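Local atomic coordinates of fucolectin-related protein (Streptococcus pneumoniae, PDB entry 2J22), a protein that probably binds fucose-containing glycans, as a module of a pneumococcal virulence factor that recognises blood group antigens. Residues K72-N77 against E141-T146; F89-Y94 against L114-K119. One frame throughout, in Å; residues are numbered along the deposited sequence.

The two contacts are the two kinds of joint in a beta-sandwich: contact 1 is a strand pairing within one antiparallel sheet, contact 2 is packing between that sheet and the other one. Their centres lie about 9 Å apart. They share a sheet, because strand 67-77 of contact 1 has strand 139-146 as one neighbour and strand 113-118, from contact 2, as another. Backbone bonds from I116 N to L73 O and from L114 N to I75 O are probable, and I75 packs on I91 between the sheets. Along the chain, contact 2 is nested inside the loop that contact 1 closes; strand 139-146, the last in the chain, also brings E141 to the calcium site.

Contact 1. Residues K72-N77 against E141-T146; sequences KLIIYN and EVEVYT. With CA (calcium ion), chain B.
K72-N77 and E141-T146 run antiparallel as neighbouring strands, their axes 4.7 Å apart at closest approach and 170° between their directions. K72 with Y145, I74 with E143 and Y76 with E141 are the hydrogen-bonded pairs; L73 with V144 and I75 with V142 are the non-hydrogen-bonded ones. In the middle pair both bonds are short: E143 N reaches I74 O at 2.6 Å, and I74 N bonds back to E143 O. In each end pair one of the two bonds is weak, K72 N to Y145 O and E141 N to Y76 O, while its counterpart is sound.

On the face carrying K72, I74, Y76, E141, E143 and Y145, the carboxylate of E143 ties two tyrosines together. Its OE1 accepts a hydrogen bond from Y145 OH at 2.7 Å, met from above the carboxylate plane, and also takes a bond from a water that hydrogen-bonds to Y76 OH. The same OE1 lies in the plane of the Y76 ring at its edge, 3.6 Å from CE2, with ring and carboxylate planes 72° apart. I74 CD1 packs 3.6 Å from Y145 CE2, while K72 runs side by side with Y145. E141 bends at chi2 (83°) away from strand 72-77, and its OE1 binds the calcium ion at 2.6 Å; OE2 takes a hydrogen bond from G38 N. L34, D37, N39, S48 and A140 supply the other protein ligands.

The opposite face is apolar. L73 CD1 sits 3.6 Å from V142 CG1 and a little farther from V144 CG2. L73 and I75 also pack on I91 of strand 89-94, which makes this face part of the sandwich core, while strand 113-118 bonds to strand 67-77 along its other edge.

Contact 2. Residues F89-Y94 against L114-K119; sequences FDIIIY and LSIDLK
F89 opens the contact by bringing its ring tip to L114, CZ lying 4.2 Å from L114 CD2 and the methyl approaching the ring obliquely. Next along, D90 turns to its own sheet, with a salt bridge to R131 and a hydrogen bond to H105. I91 points its CB toward the facing strand. Its CG1 is anti to the carbonyl carbon (chi1 -59°) and chi2 is extended at 174°, which carries CD1 out to meet L114 CD2 tip to tip at 4.2 Å. The same CD1 comes within 4.3 Å of I116 CD1, so one methyl serves two partners. I93 repeats the direction of I91 and makes the tightest touch here: its CD1 meets L118 CD1 tip to tip at 3.6 Å.

No hydrogen bond joins the segments. Their axes stay 11.8 Å apart at closest approach and cross at -32°, as expected for strands of two sheets stacked face to face, with only methyl groups and a ring tip bridging the gap.

Strand 89-94 lies between strands 125-130 and 100-108 in its own sheet, and F89 also packs on I128 and L130 of the former and I106 of the latter. Across the core, I91 reaches L73 and I75 of strand 67-77, the partner of strand 113-118 in the facing sheet of this galactose-binding-like sandwich.

Contact 1. Residues K72-N77 against E141-T146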
loop_
_atom_site.group_PDB
_atom_site.type_symbol
_atom_site.label_atom_id
_atom_site.label_comp_id
_atom_site.label_asym_id
_atom_site.label_seq_id
_atom_site.Cartn_x
_atom_site.Cartn_y
_atom_site.Cartn_z
ATOM N N LYS A 72 -11.178 6.480 -3.114
ATOM C CA LYS A 72 -9.923 7.147 -2.853
ATOM C C LYS A 72 -8.956 6.098 -2.342
ATOM O O LYS A 72 -9.377 5.163 -1.615
ATOM C CB LYS A 72 -10.154 8.251 -1.780
ATOM C CG LYS A 72 -8.982 9.288 -1.580
ATOM C CD LYS A 72 -9.275 10.038 -0.283
ATOM C CE LYS A 72 -9.465 11.526 -0.436
ATOM N NZ LYS A 72 -9.927 12.037 0.918
ATOM N N LEU A 73 -7.692 6.265 -2.707
ATOM C CA LEU A 73 -6.582 5.534 -2.071
ATOM C C LEU A 73 -5.614 6.562 -1.437
ATOM O O LEU A 73 -5.215 7.539 -2.106
ATOM C CB LEU A 73 -5.879 4.612 -3.075
ATOM C CG LEU A 73 -4.486 4.064 -2.804
ATOM C CD1 LEU A 73 -4.604 2.996 -1.723
ATOM C CD2 LEU A 73 -4.030 3.433 -4.144
ATOM N N ILE A 74 -5.291 6.377 -0.148
ATOM C CA ILE A 74 -4.225 7.168 0.454
ATOM C C ILE A 74 -3.047 6.242 1.005
ATOM O O ILE A 74 -3.288 5.216 1.685
ATOM C CB ILE A 74 -4.758 8.191 1.528
ATOM C CG1 ILE A 74 -6.046 8.891 1.105
ATOM C CG2 ILE A 74 -3.710 9.245 1.798
ATOM C CD1 ILE A 74 -6.650 9.873 2.210
ATOM N N ILE A 75 -1.834 6.544 0.554
ATOM C CA ILE A 75 -0.612 5.827 0.954
ATOM C C ILE A 75 0.257 6.768 1.814
ATOM O O ILE A 75 0.555 7.890 1.405
ATOM C CB ILE A 75 0.174 5.360 -0.286
ATOM C CG1 ILE A 75 -0.612 4.269 -1.032
ATOM C CG2 ILE A 75 1.608 4.872 0.079
ATOM C CD1 ILE A 75 -0.391 4.323 -2.530
ATOM N N TYR A 76 0.610 6.309 3.006
ATOM C CA TYR A 76 1.430 7.046 3.984
ATOM C C TYR A 76 2.799 6.386 4.014
ATOM O O TYR A 76 2.896 5.172 4.127
ATOM C CB TYR A 76 0.782 7.010 5.363
ATOM C CG TYR A 76 -0.386 7.963 5.453
ATOM C CD1 TYR A 76 -0.161 9.318 5.642
ATOM C CD2 TYR A 76 -1.711 7.535 5.254
ATOM C CE1 TYR A 76 -1.187 10.231 5.670
ATOM C CE2 TYR A 76 -2.775 8.472 5.269
ATOM C CZ TYR A 76 -2.478 9.808 5.485
ATOM O OH TYR A 76 -3.462 10.751 5.571
ATOM N N ASN A 77 3.844 7.161 3.746
ATOM C CA ASN A 77 5.198 6.610 3.707
ATOM C C ASN A 77 5.828 6.471 5.101
ATOM O O ASN A 77 5.380 7.118 6.040
ATOM C CB ASN A 77 6.042 7.596 2.890
ATOM C CG ASN A 77 7.351 6.994 2.374
ATOM O OD1 ASN A 77 7.631 5.824 2.554
ATOM N ND2 ASN A 77 8.165 7.832 1.698
ATOM N N GLU A 141 0.904 3.317 6.250
ATOM C CA GLU A 141 -0.504 3.086 6.121
ATOM C C GLU A 141 -0.964 3.172 4.644
ATOM O O GLU A 141 -0.505 4.014 3.816
ATOM C CB GLU A 141 -1.316 4.033 7.067
ATOM C CG GLU A 141 -2.772 3.654 7.254
ATOM C CD GLU A 141 -2.971 2.576 8.315
ATOM O OE1 GLU A 141 -1.989 2.060 8.847
ATOM O OE2 GLU A 141 -4.142 2.277 8.601
ATOM N N VAL A 142 -1.876 2.286 4.315
ATOM C CA VAL A 142 -2.559 2.326 2.996
ATOM C C VAL A 142 -4.052 2.379 3.341
ATOM O O VAL A 142 -4.573 1.497 3.954
ATOM C CB VAL A 142 -2.247 1.041 2.114
ATOM C CG1 VAL A 142 -3.089 0.998 0.808
ATOM C CG2 VAL A 142 -0.734 0.878 1.817
ATOM N N GLU A 143 -4.725 3.443 3.006
ATOM C CA GLU A 143 -6.152 3.577 3.279
ATOM C C GLU A 143 -6.966 3.496 1.976
ATOM O O GLU A 143 -6.620 4.121 0.962
ATOM C CB GLU A 143 -6.382 4.913 3.995
ATOM C CG GLU A 143 -5.574 5.031 5.307
ATOM C CD GLU A 143 -5.802 6.354 6.010
ATOM O OE1 GLU A 143 -6.213 7.287 5.326
ATOM O OE2 GLU A 143 -5.614 6.425 7.246
ATOM N N VAL A 144 -8.047 2.729 2.029
ATOM C CA VAL A 144 -8.927 2.501 0.866
ATOM C C VAL A 144 -10.383 2.886 1.249
ATOM O O VAL A 144 -11.042 2.207 2.041
ATOM C CB VAL A 144 -8.896 1.055 0.352
ATOM C CG1 VAL A 144 -9.796 0.873 -0.912
ATOM C CG2 VAL A 144 -7.427 0.556 0.076
ATOM N N TYR A 145 -10.845 3.980 0.664
ATOM C CA TYR A 145 -12.130 4.625 0.951
ATOM C C TYR A 145 -13.249 4.234 -0.050
ATOM O O TYR A 145 -13.050 4.289 -1.276
ATOM C CB TYR A 145 -11.921 6.133 0.891
ATOM C CG TYR A 145 -11.083 6.591 2.060
ATOM C CD1 TYR A 145 -11.680 6.830 3.295
ATOM C CD2 TYR A 145 -9.689 6.740 1.947
ATOM C CE1 TYR A 145 -10.922 7.228 4.413
ATOM C CE2 TYR A 145 -8.917 7.173 3.059
ATOM C CZ TYR A 145 -9.547 7.387 4.274
ATOM O OH TYR A 145 -8.838 7.739 5.409
ATOM N N THR A 146 -14.394 3.828 0.484
ATOM C CA THR A 146 -15.601 3.663 -0.338
ATOM C C THR A 146 -16.684 4.522 0.304
ATOM O O THR A 146 -16.523 4.992 1.436
ATOM C CB THR A 146 -16.089 2.166 -0.397
ATOM O OG1 THR A 146 -16.577 1.779 0.899
ATOM C CG2 THR A 146 -14.937 1.205 -0.695
HETATM CA CA CA B . 0.158 1.780 10.248
HETATM O O HOH W 1 -5.964 9.861 6.220
#

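Contact 2. Residues F89-Y94 against L114-K119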
loop_
_atom_site.group_PDB
_atom_site.type_symbol
_atom_site.label_atom_id
_atom_site.label_comp_id
_atom_site.label_asym_id
_atom_site.label_seq_id
_atom_site.Cartn_x
_atom_site.Cartn_y
_atom_site.Cartn_z
ATOM N N PHE A 89 7.366 3.411 -8.377
ATOM C CA PHE A 89 6.560 2.252 -8.034
ATOM C C PHE A 89 5.265 2.160 -8.790
ATOM O O PHE A 89 4.807 3.112 -9.358
ATOM C CB PHE A 89 6.362 2.083 -6.483
ATOM C CG PHE A 89 5.528 3.146 -5.839
ATOM C CD1 PHE A 89 4.147 2.979 -5.695
ATOM C CD2 PHE A 89 6.124 4.327 -5.350
ATOM C CE1 PHE A 89 3.312 4.004 -5.061
ATOM C CE2 PHE A 89 5.374 5.297 -4.738
ATOM C CZ PHE A 89 3.966 5.166 -4.565
ATOM N N ASP A 90 4.650 0.972 -8.786
ATOM C CA ASP A 90 3.344 0.846 -9.374
ATOM C C ASP A 90 2.292 0.514 -8.332
ATOM O O ASP A 90 2.552 -0.267 -7.374
ATOM C CB ASP A 90 3.354 -0.280 -10.402
ATOM C CG ASP A 90 4.126 0.070 -11.629
ATOM O OD1 ASP A 90 4.058 1.252 -12.118
ATOM O OD2 ASP A 90 4.822 -0.789 -12.172
ATOM N N ILE A 91 1.119 1.100 -8.542
ATOM C CA ILE A 91 -0.120 0.733 -7.843
ATOM C C ILE A 91 -0.933 -0.029 -8.879
ATOM O O ILE A 91 -1.195 0.515 -9.964
ATOM C CB ILE A 91 -0.886 2.017 -7.403
ATOM C CG1 ILE A 91 -0.014 2.871 -6.479
ATOM C CG2 ILE A 91 -2.290 1.672 -6.826
ATOM C CD1 ILE A 91 -0.597 4.207 -6.090
ATOM N N ILE A 92 -1.340 -1.261 -8.541
ATOM C CA ILE A 92 -2.075 -2.115 -9.442
ATOM C C ILE A 92 -3.344 -2.569 -8.754
ATOM O O ILE A 92 -3.278 -3.117 -7.656
ATOM C CB ILE A 92 -1.258 -3.402 -9.837
ATOM C CG1 ILE A 92 0.233 -3.097 -10.085
ATOM C CG2 ILE A 92 -1.854 -3.970 -11.111
ATOM C CD1 ILE A 92 1.177 -4.293 -9.981
ATOM N N ILE A 93 -4.482 -2.383 -9.402
ATOM C CA ILE A 93 -5.794 -2.827 -8.840
ATOM C C ILE A 93 -6.336 -3.947 -9.684
ATOM O O ILE A 93 -6.298 -3.884 -10.902
ATOM C CB ILE A 93 -6.778 -1.611 -8.717
ATOM C CG1 ILE A 93 -6.041 -0.425 -8.015
ATOM C CG2 ILE A 93 -8.141 -2.034 -8.042
ATOM C CD1 ILE A 93 -6.911 0.605 -7.301
ATOM N N TYR A 94 -6.829 -5.013 -9.034
ATOM C CA TYR A 94 -7.318 -6.180 -9.756
ATOM C C TYR A 94 -8.795 -6.430 -9.465
ATOM O O TYR A 94 -9.274 -6.039 -8.390
ATOM C CB TYR A 94 -6.541 -7.433 -9.345
ATOM C CG TYR A 94 -5.039 -7.321 -9.339
ATOM C CD1 TYR A 94 -4.266 -7.771 -10.448
ATOM C CD2 TYR A 94 -4.350 -6.806 -8.208
ATOM C CE1 TYR A 94 -2.851 -7.659 -10.447
ATOM C CE2 TYR A 94 -2.946 -6.727 -8.194
ATOM C CZ TYR A 94 -2.213 -7.134 -9.323
ATOM O OH TYR A 94 -0.836 -7.073 -9.265
ATOM N N LEU A 114 0.558 10.255 -0.405
ATOM C CA LEU A 114 -0.024 10.466 -1.735
ATOM C C LEU A 114 -1.473 10.010 -1.764
ATOM O O LEU A 114 -1.799 8.943 -1.287
ATOM C CB LEU A 114 0.791 9.788 -2.829
ATOM C CG LEU A 114 0.119 9.190 -4.068
ATOM C CD1 LEU A 114 0.225 10.075 -5.262
ATOM C CD2 LEU A 114 0.681 7.785 -4.403
ATOM N N SER A 115 -2.330 10.851 -2.326
ATOM C CA SER A 115 -3.748 10.580 -2.417
ATOM C C SER A 115 -4.079 10.340 -3.882
ATOM O O SER A 115 -3.571 11.027 -4.760
ATOM C CB SER A 115 -4.578 11.736 -1.826
ATOM O OG SER A 115 -5.863 11.282 -1.392
ATOM N N ILE A 116 -4.886 9.319 -4.150
ATOM C CA ILE A 116 -5.315 9.022 -5.512
ATOM C C ILE A 116 -6.831 8.908 -5.517
ATOM O O ILE A 116 -7.383 8.129 -4.740
ATOM C CB ILE A 116 -4.706 7.704 -5.975
ATOM C CG1 ILE A 116 -3.172 7.729 -5.857
ATOM C CG2 ILE A 116 -5.190 7.364 -7.379
ATOM C CD1 ILE A 116 -2.421 7.919 -7.155
ATOM N N ASP A 117 -7.522 9.674 -6.365
ATOM C CA ASP A 117 -8.967 9.517 -6.447
ATOM C C ASP A 117 -9.178 8.398 -7.450
ATOM O O ASP A 117 -8.416 8.268 -8.386
ATOM C CB ASP A 117 -9.691 10.809 -6.886
ATOM C CG ASP A 117 -9.848 11.830 -5.742
ATOM O OD1 ASP A 117 -9.978 11.454 -4.546
ATOM O OD2 ASP A 117 -9.871 13.073 -5.955
ATOM N N LEU A 118 -10.149 7.529 -7.210
ATOM C CA LEU A 118 -10.310 6.383 -8.100
ATOM C C LEU A 118 -11.656 6.463 -8.776
ATOM O O LEU A 118 -12.020 5.581 -9.567
ATOM C CB LEU A 118 -10.172 5.058 -7.318
ATOM C CG LEU A 118 -8.729 4.739 -6.900
ATOM C CD1 LEU A 118 -8.648 3.495 -5.990
ATOM C CD2 LEU A 118 -7.746 4.648 -8.102
ATOM N N LYS A 119 -12.412 7.498 -8.407
ATOM C CA LYS A 119 -13.797 7.702 -8.872
ATOM C C LYS A 119 -14.715 6.473 -9.011
ATOM O O LYS A 119 -15.325 6.289 -10.072
ATOM C CB LYS A 119 -13.775 8.442 -10.215
ATOM C CG LYS A 119 -12.694 9.480 -10.320
ATOM C CD LYS A 119 -13.325 10.809 -10.658
ATOM C CE LYS A 119 -13.023 11.826 -9.610
ATOM N NZ LYS A 119 -12.741 13.086 -10.350
#